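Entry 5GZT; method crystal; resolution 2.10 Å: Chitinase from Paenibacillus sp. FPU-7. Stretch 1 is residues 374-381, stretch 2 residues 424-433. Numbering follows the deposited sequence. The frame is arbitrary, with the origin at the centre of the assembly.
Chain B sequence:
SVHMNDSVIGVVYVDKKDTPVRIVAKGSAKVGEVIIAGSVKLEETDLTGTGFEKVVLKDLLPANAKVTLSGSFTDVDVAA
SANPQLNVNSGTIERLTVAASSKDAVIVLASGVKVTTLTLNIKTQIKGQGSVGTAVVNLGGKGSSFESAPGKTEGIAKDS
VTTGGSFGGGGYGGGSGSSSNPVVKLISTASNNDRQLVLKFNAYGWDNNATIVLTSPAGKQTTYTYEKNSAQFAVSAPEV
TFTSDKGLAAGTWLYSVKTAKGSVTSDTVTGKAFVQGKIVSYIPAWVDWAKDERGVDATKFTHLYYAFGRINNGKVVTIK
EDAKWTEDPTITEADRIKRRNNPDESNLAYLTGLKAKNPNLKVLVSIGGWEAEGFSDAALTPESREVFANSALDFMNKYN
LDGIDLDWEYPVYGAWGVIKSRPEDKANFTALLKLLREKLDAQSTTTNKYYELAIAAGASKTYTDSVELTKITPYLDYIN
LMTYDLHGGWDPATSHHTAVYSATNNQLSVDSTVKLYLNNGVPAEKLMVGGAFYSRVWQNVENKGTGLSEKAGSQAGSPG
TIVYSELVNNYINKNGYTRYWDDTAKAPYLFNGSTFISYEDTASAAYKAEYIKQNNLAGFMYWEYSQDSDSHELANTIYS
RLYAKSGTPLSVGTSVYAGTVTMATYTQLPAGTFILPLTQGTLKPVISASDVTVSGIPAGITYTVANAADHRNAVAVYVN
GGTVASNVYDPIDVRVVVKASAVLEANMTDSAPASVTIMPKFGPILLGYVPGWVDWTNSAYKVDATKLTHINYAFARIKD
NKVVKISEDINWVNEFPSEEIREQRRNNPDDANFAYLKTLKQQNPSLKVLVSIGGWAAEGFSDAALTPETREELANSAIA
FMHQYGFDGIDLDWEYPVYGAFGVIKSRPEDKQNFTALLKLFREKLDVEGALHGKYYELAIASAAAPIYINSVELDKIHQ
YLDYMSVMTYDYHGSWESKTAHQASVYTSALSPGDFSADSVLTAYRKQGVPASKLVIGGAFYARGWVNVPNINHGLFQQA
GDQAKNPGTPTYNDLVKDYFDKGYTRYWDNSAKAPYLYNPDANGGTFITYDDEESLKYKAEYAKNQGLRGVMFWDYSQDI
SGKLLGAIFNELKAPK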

# COMPACT_ATOMS: atom_id res chain seq x y z
N GLY B 374 18.56 8.11 -17.87
CA GLY B 374 19.49 8.69 -16.93
C GLY B 374 20.08 7.79 -15.87
O GLY B 374 21.09 8.14 -15.28
N PHE B 375 19.43 6.68 -15.54
CA PHE B 375 19.97 5.75 -14.58
C PHE B 375 21.34 5.12 -14.94
O PHE B 375 22.11 4.94 -14.04
N SER B 376 21.60 4.68 -16.18
CA SER B 376 22.83 3.96 -16.48
C SER B 376 24.02 4.90 -16.15
O SER B 376 24.92 4.56 -15.31
N ASP B 377 23.92 6.14 -16.68
CA ASP B 377 24.87 7.23 -16.37
C ASP B 377 24.89 7.63 -14.91
O ASP B 377 25.98 7.82 -14.35
N ALA B 378 23.74 7.79 -14.28
CA ALA B 378 23.73 8.20 -12.88
C ALA B 378 24.47 7.21 -11.97
O ALA B 378 25.04 7.61 -10.96
N ALA B 379 24.43 5.94 -12.35
CA ALA B 379 24.96 4.87 -11.53
C ALA B 379 26.40 4.55 -11.91
O ALA B 379 27.00 3.68 -11.27
N LEU B 380 26.94 5.25 -12.92
CA LEU B 380 28.14 4.78 -13.62
C LEU B 380 29.43 4.73 -12.80
O LEU B 380 30.23 3.79 -12.98
N THR B 381 29.60 5.74 -11.92
CA THR B 381 30.81 5.94 -11.15
C THR B 381 30.48 6.40 -9.74
O THR B 381 29.33 6.86 -9.50
N GLU B 424 27.45 -2.96 -16.75
CA GLU B 424 27.85 -2.51 -15.43
C GLU B 424 26.70 -2.05 -14.58
O GLU B 424 26.87 -1.77 -13.36
N ASP B 425 25.54 -1.86 -15.24
CA ASP B 425 24.26 -1.50 -14.55
C ASP B 425 24.03 -2.41 -13.35
O ASP B 425 23.78 -1.91 -12.21
N LYS B 426 24.25 -3.69 -13.62
CA LYS B 426 24.08 -4.74 -12.62
C LYS B 426 24.77 -4.48 -11.25
O LYS B 426 24.08 -4.31 -10.25
N ALA B 427 26.11 -4.33 -11.19
CA ALA B 427 26.79 -3.93 -9.91
C ALA B 427 26.52 -2.46 -9.56
O ALA B 427 26.43 -2.06 -8.37
N ASN B 428 26.35 -1.63 -10.57
CA ASN B 428 26.14 -0.21 -10.32
C ASN B 428 24.86 0.06 -9.56
O ASN B 428 24.81 0.94 -8.63
N PHE B 429 23.80 -0.70 -9.92
CA PHE B 429 22.49 -0.57 -9.23
C PHE B 429 22.72 -0.91 -7.74
O PHE B 429 22.27 -0.21 -6.79
N THR B 430 23.49 -1.96 -7.50
CA THR B 430 23.78 -2.35 -6.09
C THR B 430 24.44 -1.23 -5.28
O THR B 430 24.03 -0.86 -4.14
N ALA B 431 25.46 -0.65 -5.91
CA ALA B 431 26.23 0.46 -5.28
C ALA B 431 25.35 1.69 -5.05
O ALA B 431 25.35 2.30 -3.98
N LEU B 432 24.54 2.03 -6.07
CA LEU B 432 23.63 3.16 -5.92
C LEU B 432 22.69 2.98 -4.75
O LEU B 432 22.45 3.89 -3.95
N LEU B 433 22.14 1.77 -4.65
CA LEU B 433 21.20 1.47 -3.55
C LEU B 433 21.89 1.54 -2.20
O LEU B 433 21.35 2.07 -1.21

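The contact between the two stretches is small, burying 335 Å² over both sides. Ala 379 and Asn 428 cover the most surface, and Leu 432 follows. The CA atoms of Ala 379 and Asn 428 lie 5.4 Å apart, one of the two register pairs, close enough for their side chains to meet directly.

Ala 379 points its CB toward the second stretch. The side chain of Ala 379 ends at CB, and that methyl makes its side-chain contacts. CB of Ala 379 lies 3.7 Å from CB of Asn 428 and 4.1 Å from CD2 of Leu 432, so the methyl packs against two residues one helical turn apart.

Asn 428 also points toward its partner stretch, with chi1 m (-72°). Its amide end sits beside the backbone of the first stretch: CG of Asn 428 is 3.2 Å from O of Ala 379. ND2 of Asn 428 lies 3.4 Å from the same O of Ala 379, but the angle is poor and this is not a hydrogen bond. Leu 380 adds a flank. Its CB points away, yet with chi1 t and chi2 p CD1 of Leu 380 returns to 3.9 Å from ND2 of Asn 428.

Leu 432 points toward the first stretch, with chi1 t and chi2 p. Besides Ala 379 it reaches the ring of Phe 375, where CD2 of Leu 432 is 4.5 Å from CD1 of Phe 375. The approach to the ring is oblique. Phe 375 has chi1 m.

The polar end of the contact is built on Ser 376 and Asp 425. Ser 376 is t, Asp 425 m. OG of Ser 376 donates a short hydrogen bond of 2.5 Å to OD1 of Asp 425.

Water 1 ties this pair to Asn 428. It donates to O of Ser 376 (2.6 Å) and to OD1 of Asp 425 (2.7 Å), and accepts from ND2 of Asn 428 (2.9 Å).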

# COMPACT_ATOMS: atom_id res chain seq x y z
CB PHE B 375 19.00 4.59 -14.23
CG PHE B 375 17.94 4.95 -13.23
CD1 PHE B 375 18.27 5.31 -11.97
CD2 PHE B 375 16.59 4.96 -13.60
CE1 PHE B 375 17.29 5.66 -11.04
CE2 PHE B 375 15.62 5.32 -12.71
CZ PHE B 375 15.96 5.67 -11.42
CB SER B 376 22.84 3.44 -17.91
OG SER B 376 23.85 2.45 -18.08
CB ASP B 377 24.61 8.50 -17.23
CG ASP B 377 24.96 8.30 -18.68
OD1 ASP B 377 25.43 7.22 -19.12
OD2 ASP B 377 24.76 9.25 -19.43
CB ALA B 378 22.32 8.39 -12.37
CB ALA B 379 24.10 3.61 -11.66
CB LEU B 380 28.42 5.67 -14.85
CG LEU B 380 29.45 5.12 -15.84
CD1 LEU B 380 29.10 3.69 -16.24
CD2 LEU B 380 29.54 6.03 -17.06
CB THR B 381 31.70 7.08 -11.76
OG1 THR B 381 31.07 8.35 -11.59
CG2 THR B 381 32.00 6.82 -13.23
CB GLU B 424 28.82 -1.32 -15.58
CG GLU B 424 30.15 -1.68 -16.26
CD GLU B 424 30.09 -1.79 -17.79
OE1 GLU B 424 29.21 -1.19 -18.40
OE2 GLU B 424 30.92 -2.49 -18.39
CB ASP B 425 23.07 -1.58 -15.54
CG ASP B 425 23.09 -0.46 -16.59
OD1 ASP B 425 23.79 0.57 -16.43
OD2 ASP B 425 22.38 -0.63 -17.59
CB LYS B 426 24.43 -6.07 -13.25
CG LYS B 426 24.21 -7.27 -12.33
CD LYS B 426 24.25 -8.60 -13.08
CE LYS B 426 23.77 -9.64 -12.10
NZ LYS B 426 23.71 -11.00 -12.68
CB ALA B 427 28.32 -4.18 -10.01
CB ASN B 428 26.22 0.60 -11.65
CG ASN B 428 27.68 0.71 -12.21
OD1 ASN B 428 28.63 0.30 -11.54
ND2 ASN B 428 27.86 1.22 -13.43
CB PHE B 429 21.47 -1.51 -9.96
CG PHE B 429 20.02 -1.42 -9.47
CD1 PHE B 429 19.41 -0.19 -9.17
CD2 PHE B 429 19.24 -2.58 -9.39
CE1 PHE B 429 18.07 -0.13 -8.77
CE2 PHE B 429 17.92 -2.51 -8.99
CZ PHE B 429 17.35 -1.29 -8.66
CB THR B 430 24.66 -3.62 -6.08
OG1 THR B 430 23.94 -4.70 -6.70
CG2 THR B 430 25.04 -4.00 -4.64
CB ALA B 431 27.41 0.80 -6.18
CB LEU B 432 22.88 3.41 -7.26
CG LEU B 432 21.73 4.40 -7.30
CD1 LEU B 432 22.07 5.77 -6.71
CD2 LEU B 432 21.32 4.51 -8.77
CB LEU B 433 20.53 0.10 -3.79
CG LEU B 433 19.50 0.09 -4.94
CD1 LEU B 433 19.09 -1.33 -5.24
CD2 LEU B 433 18.28 0.94 -4.62
O HOH W 1 25.49 2.02 -14.83